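N-alpha-acetyltransferase 35, NatC auxiliary subunit (PDB 6YGA) serves as the auxiliary subunit of the yeast NatC N-terminal acetyltransferase, the complex that acetylates the N-terminal methionine of the L-A virus Gag protein. Local coordinates at residues G356-Y360 with T361-L365. Sequence-based numbering, arbitrary orientation.
Sequences GKFSY and TQFYL. With EDO (1,2-ethanediol), chain C.
Ser359 and Gln362 exchange two weak hydrogen bonds where the chain turns into helix 360-372. Ser359 OG, set between its own backbone N and carbonyl carbon (chi1 65°), accepts from Gln362 N at 3.4 Å. In return Gln362 reaches back along the chain and its OE1 accepts a bond from Ser359 N, long at 3.4 Å but nearly straight (167°). The hydroxyl also lies against the glutamine's aliphatic part, with Ser359 OG 3.2 Å from Gln362 CG. This reciprocal pairing is a capping box with Ser359 as N-cap, and it gives weak acceptors to two N-H groups, those of Ser359 and Gln362, that have no preceding helical turn to bond to. The first regular helical bond follows, Phe363 N to Ser359 O at 3.0 Å. Phe358, the residue before the cap, points its CB toward the first turn, 3.9 Å from Gln362 OE1, and its ring meets that of Phe363 obliquely, Phe358 CD2 to Phe363 CD1 at 4.1 Å. The Phe363 ring, swung away from its own backbone N (chi1 -174°), joins an aromatic cluster with Phe347, His367 and Tyr399. Tyr364 packs edge-to-face with Trp438 of helix 433-456. A 1,2-ethanediol, probably from the crystallisation liquor, donates weakly through O1 to Gln362 O.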
loop_
_atom_site.group_PDB
_atom_site.type_symbol
_atom_site.label_atom_id
_atom_site.label_comp_id
_atom_site.label_asym_id
_atom_site.label_seq_id
_atom_site.Cartn_x
_atom_site.Cartn_y
_atom_site.Cartn_z
ATOM N N GLY B 356 -15.273 -18.083 -16.412
ATOM C CA GLY B 356 -15.624 -19.285 -17.139
ATOM C C GLY B 356 -16.719 -19.116 -18.165
ATOM O O GLY B 356 -17.263 -20.117 -18.638
ATOM N N LYS B 357 -17.062 -17.883 -18.527
ATOM C CA LYS B 357 -18.166 -17.612 -19.439
ATOM C C LYS B 357 -17.704 -17.077 -20.784
ATOM O O LYS B 357 -18.183 -17.533 -21.826
ATOM C CB LYS B 357 -19.146 -16.618 -18.796
ATOM C CG LYS B 357 -19.755 -17.093 -17.483
ATOM C CD LYS B 357 -20.662 -16.026 -16.874
ATOM C CE LYS B 357 -21.332 -16.512 -15.596
ATOM N NZ LYS B 357 -20.326 -16.896 -14.569
ATOM N N PHE B 358 -16.791 -16.107 -20.787
ATOM C CA PHE B 358 -16.336 -15.459 -22.004
ATOM C C PHE B 358 -14.819 -15.510 -22.090
ATOM O O PHE B 358 -14.117 -15.650 -21.085
ATOM C CB PHE B 358 -16.783 -13.995 -22.065
ATOM C CG PHE B 358 -18.106 -13.732 -21.413
ATOM C CD1 PHE B 358 -19.285 -13.878 -22.124
ATOM C CD2 PHE B 358 -18.171 -13.319 -20.091
ATOM C CE1 PHE B 358 -20.504 -13.626 -21.527
ATOM C CE2 PHE B 358 -19.385 -13.065 -19.490
ATOM C CZ PHE B 358 -20.554 -13.217 -20.208
ATOM N N SER B 359 -14.319 -15.380 -23.314
ATOM C CA SER B 359 -12.901 -15.175 -23.534
ATOM C C SER B 359 -12.555 -13.713 -23.251
ATOM O O SER B 359 -13.424 -12.891 -22.941
ATOM C CB SER B 359 -12.524 -15.588 -24.956
ATOM O OG SER B 359 -13.156 -14.760 -25.915
ATOM N N TYR B 360 -11.269 -13.372 -23.356
ATOM C CA TYR B 360 -10.863 -12.006 -23.038
ATOM C C TYR B 360 -11.424 -11.017 -24.054
ATOM O O TYR B 360 -11.910 -9.942 -23.680
ATOM C CB TYR B 360 -9.340 -11.892 -22.971
ATOM C CG TYR B 360 -8.694 -12.673 -21.842
ATOM C CD1 TYR B 360 -9.464 -13.291 -20.864
ATOM C CD2 TYR B 360 -7.312 -12.787 -21.755
ATOM C CE1 TYR B 360 -8.878 -14.007 -19.837
ATOM C CE2 TYR B 360 -6.717 -13.500 -20.731
ATOM C CZ TYR B 360 -7.506 -14.108 -19.774
ATOM O OH TYR B 360 -6.920 -14.819 -18.755
ATOM N N THR B 361 -11.377 -11.367 -25.343
ATOM C CA THR B 361 -11.874 -10.452 -26.367
ATOM C C THR B 361 -13.397 -10.375 -26.351
ATOM O O THR B 361 -13.969 -9.295 -26.533
ATOM C CB THR B 361 -11.360 -10.867 -27.747
ATOM O OG1 THR B 361 -11.860 -12.168 -28.084
ATOM C CG2 THR B 361 -9.838 -10.891 -27.759
ATOM N N GLN B 362 -14.074 -11.506 -26.129
ATOM C CA GLN B 362 -15.528 -11.476 -25.997
ATOM C C GLN B 362 -15.954 -10.581 -24.841
ATOM O O GLN B 362 -16.915 -9.813 -24.958
ATOM C CB GLN B 362 -16.073 -12.890 -25.799
ATOM C CG GLN B 362 -16.006 -13.771 -27.028
ATOM C CD GLN B 362 -16.495 -15.175 -26.749
ATOM O OE1 GLN B 362 -16.771 -15.532 -25.602
ATOM N NE2 GLN B 362 -16.608 -15.982 -27.796
ATOM N N PHE B 363 -15.241 -10.668 -23.717
ATOM C CA PHE B 363 -15.548 -9.835 -22.559
ATOM C C PHE B 363 -15.344 -8.358 -22.874
ATOM O O PHE B 363 -16.144 -7.510 -22.460
ATOM C CB PHE B 363 -14.676 -10.272 -21.383
ATOM C CG PHE B 363 -14.993 -9.587 -20.092
ATOM C CD1 PHE B 363 -16.202 -9.805 -19.452
ATOM C CD2 PHE B 363 -14.065 -8.750 -19.495
ATOM C CE1 PHE B 363 -16.488 -9.184 -18.252
ATOM C CE2 PHE B 363 -14.343 -8.130 -18.294
ATOM C CZ PHE B 363 -15.556 -8.347 -17.672
ATOM N N TYR B 364 -14.280 -8.032 -23.612
ATOM C CA TYR B 364 -14.027 -6.644 -23.984
ATOM C C TYR B 364 -15.093 -6.129 -24.942
ATOM O O TYR B 364 -15.601 -5.013 -24.778
ATOM C CB TYR B 364 -12.637 -6.514 -24.606
ATOM C CG TYR B 364 -12.424 -5.228 -25.376
ATOM C CD1 TYR B 364 -12.093 -4.051 -24.721
ATOM C CD2 TYR B 364 -12.547 -5.197 -26.761
ATOM C CE1 TYR B 364 -11.898 -2.877 -25.420
ATOM C CE2 TYR B 364 -12.353 -4.026 -27.469
ATOM C CZ TYR B 364 -12.028 -2.869 -26.794
ATOM O OH TYR B 364 -11.831 -1.699 -27.493
ATOM N N LEU B 365 -15.441 -6.926 -25.955
ATOM C CA LEU B 365 -16.440 -6.490 -26.925
ATOM C C LEU B 365 -17.809 -6.303 -26.282
ATOM O O LEU B 365 -18.620 -5.511 -26.772
ATOM C CB LEU B 365 -16.516 -7.488 -28.078
ATOM C CG LEU B 365 -15.266 -7.574 -28.956
ATOM C CD1 LEU B 365 -15.432 -8.672 -29.988
ATOM C CD2 LEU B 365 -14.990 -6.239 -29.633
HETATM C C1 EDO C . -19.789 -8.893 -27.456
HETATM O O1 EDO C . -19.563 -10.236 -27.011
HETATM C C2 EDO C . -20.676 -8.872 -28.695
HETATM O O2 EDO C . -20.576 -7.583 -29.310
#